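Local coordinates for L-threonine-O-3-phosphate decarboxylase (Porphyromonas gingivalis, PDB 3FKD), which decarboxylates L-threonine O-3-phosphate and belongs to the pyridoxal-phosphate-dependent aminotransferase class I and II family, at the interface of chains A and B. Numbering follows the deposited sequence. Chains: chain A/B, L-threonine-O-3-phosphate decarboxylase.

The interface of chains A and B. Residues chain A 43-45, 230-231; chain B 37, 203-204, 231.
A:Ile44 lies alongside B:Leu204, both side chains pointing the same way, in an apolar part of the two-fold dimer interface of this member of the aminotransferase class I and II family, pyridoxal-phosphate enzymes of fold type I. Enzymes of this fold type commonly work as dimers, so the pairing is plausibly the biological one. The branches of A:Ile44 divide the work. Its CG2 methyl meets CD1 of B:Leu204 at 3.3 Å, while its CD1 points tip to tip at CD2 of B:Leu37, 3.9 Å away, on helix 31-39. Chi1 of 65° sets CG1 of A:Ile44 between the backbone N and the carbonyl carbon, and with chi2 extended at -177° the ethyl arm carries CD1 out to B:Leu37. CD2 of B:Leu204 stays near this arm, so the leucine flanks the isoleucine with both methyls.

A:Leu231, in the first turn of helix 230-241, reaches the same CD1 methyl of B:Leu204 that A:Ile44 touches, its own CD1 lying 4.1 Å away, and the two leucines run side by side. Its own symmetry mate, B:Leu231, crosses it at about a right angle, bringing the same residue of both subunits together near the two-fold axis; their modelled separation is too short to be trusted.

Backbone bonds frame this apolar cluster. Through its N and O, B:Gly203 in the 3-10 helix 202-204 bridges the 3-10 helix 41-45 and the start of helix 230-241 of chain A. Its amide N donates to the carbonyl O of A:Ile44 at 2.7 Å, and its O accepts a nearly straight bond from N of A:Ala230 (3.1 Å, 177° at H). CB of A:Ala230 rests 3.9 Å from CA of B:Gly203.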
ATOM      1  N   CYS A  43       0.281   2.664  17.541  1.00 25.75           N
ATOM      2  CA  CYS A  43      -0.458   3.074  16.357  1.00 23.79           C
ATOM      3  C   CYS A  43      -0.810   1.891  15.432  1.00 24.86           C
ATOM      4  O   CYS A  43      -1.759   1.995  14.673  1.00 24.35           O
ATOM      5  CB  CYS A  43       0.294   4.151  15.573  1.00 25.64           C
ATOM      6  SG  CYS A  43       1.632   3.515  14.504  1.00 25.22           S
ATOM      7  N   ILE A  44      -0.078   0.772  15.503  1.00 23.69           N
ATOM      8  CA  ILE A  44      -0.414  -0.380  14.665  1.00 24.26           C
ATOM      9  C   ILE A  44      -1.743  -1.084  15.061  1.00 26.53           C
ATOM     10  O   ILE A  44      -2.291  -1.919  14.308  1.00 24.21           O
ATOM     11  CB  ILE A  44       0.711  -1.443  14.628  1.00 24.28           C
ATOM     12  CG1 ILE A  44       0.921  -2.067  16.004  1.00 27.08           C
ATOM     13  CG2 ILE A  44       2.007  -0.868  14.116  1.00 24.87           C
ATOM     14  CD1 ILE A  44       2.071  -3.082  16.043  1.00 25.73           C
ATOM     15  N   ARG A  45      -2.229  -0.750  16.255  1.00 27.83           N
ATOM     16  CA  ARG A  45      -3.431  -1.347  16.856  1.00 28.30           C
ATOM     17  C   ARG A  45      -4.681  -0.583  16.461  1.00 28.11           C
ATOM     18  O   ARG A  45      -5.786  -1.032  16.730  1.00 27.62           O
ATOM     19  CB  ARG A  45      -3.340  -1.299  18.393  1.00 31.06           C
ATOM     20  CG  ARG A  45      -2.327  -2.226  19.008  1.00 32.49           C
ATOM     21  CD  ARG A  45      -2.015  -1.763  20.390  1.00 34.08           C
ATOM     22  NE  ARG A  45      -1.088  -2.672  21.043  1.00 40.17           N
ATOM     23  CZ  ARG A  45      -0.691  -2.545  22.304  1.00 43.76           C
ATOM     24  NH1 ARG A  45      -1.165  -1.544  23.036  1.00 44.84           N
ATOM     25  NH2 ARG A  45       0.167  -3.418  22.841  1.00 44.47           N
ATOM     26  N   ALA A 230      -0.089   3.186   9.334  1.00 18.81           N
ATOM     27  CA  ALA A 230      -0.056   4.054  10.523  1.00 19.53           C
ATOM     28  C   ALA A 230       1.319   4.502  10.920  1.00 18.95           C
ATOM     29  O   ALA A 230       1.514   5.657  11.248  1.00 20.33           O
ATOM     30  CB  ALA A 230      -0.756   3.362  11.746  1.00 20.24           C
ATOM     31  N   LEU A 231       2.265   3.574  10.908  1.00 19.61           N
ATOM     32  CA  LEU A 231       3.643   3.875  11.251  1.00 19.97           C
ATOM     33  C   LEU A 231       4.239   4.810  10.236  1.00 19.61           C
ATOM     34  O   LEU A 231       5.034   5.661  10.611  1.00 20.71           O
ATOM     35  CB  LEU A 231       4.481   2.617  11.269  1.00 19.59           C
ATOM     36  CG  LEU A 231       4.308   1.732  12.485  1.00 22.26           C
ATOM     37  CD1 LEU A 231       5.062   0.434  12.204  1.00 22.11           C
ATOM     38  CD2 LEU A 231       4.768   2.434  13.813  1.00 22.22           C
TER
ATOM     39  N   LEU B  37       9.044  -6.448  16.417  1.00 27.99           N
ATOM     40  CA  LEU B  37       9.047  -5.334  15.480  1.00 27.85           C
ATOM     41  C   LEU B  37      10.146  -4.308  15.855  1.00 27.48           C
ATOM     42  O   LEU B  37      10.848  -3.768  14.996  1.00 24.27           O
ATOM     43  CB  LEU B  37       7.672  -4.691  15.451  1.00 24.46           C
ATOM     44  CG  LEU B  37       6.749  -4.917  14.246  1.00 29.39           C
ATOM     45  CD1 LEU B  37       6.957  -6.248  13.439  1.00 23.66           C
ATOM     46  CD2 LEU B  37       5.287  -4.723  14.697  1.00 26.24           C
ATOM     47  N   GLY B 203      -3.443  -1.184  12.005  1.00 24.27           N
ATOM     48  CA  GLY B 203      -2.574  -0.106  11.541  1.00 21.74           C
ATOM     49  C   GLY B 203      -1.487  -0.539  10.566  1.00 20.48           C
ATOM     50  O   GLY B 203      -0.904   0.270   9.851  1.00 18.90           O
ATOM     51  N   LEU B 204      -1.228  -1.832  10.527  1.00 21.32           N
ATOM     52  CA  LEU B 204      -0.208  -2.405   9.648  1.00 21.25           C
ATOM     53  C   LEU B 204      -0.635  -2.588   8.160  1.00 19.92           C
ATOM     54  O   LEU B 204       0.183  -2.563   7.275  1.00 20.07           O
ATOM     55  CB  LEU B 204       0.298  -3.723  10.250  1.00 20.76           C
ATOM     56  CG  LEU B 204       1.661  -3.771  10.954  1.00 21.19           C
ATOM     57  CD1 LEU B 204       2.281  -2.408  11.239  1.00 21.14           C
ATOM     58  CD2 LEU B 204       1.582  -4.623  12.184  1.00 21.22           C
ATOM     59  N   LEU B 231       7.168  -3.604   7.586  1.00 20.42           N
ATOM     60  CA  LEU B 231       6.761  -3.965   8.957  1.00 19.73           C
ATOM     61  C   LEU B 231       5.601  -4.958   8.972  1.00 20.90           C
ATOM     62  O   LEU B 231       5.656  -5.971   9.674  1.00 19.80           O
ATOM     63  CB  LEU B 231       6.434  -2.735   9.778  1.00 18.43           C
ATOM     64  CG  LEU B 231       7.754  -2.161  10.276  1.00 23.64           C
ATOM     65  CD1 LEU B 231       7.610  -0.746  10.837  1.00 24.59           C
ATOM     66  CD2 LEU B 231       8.461  -3.113  11.282  1.00 24.24           C
TER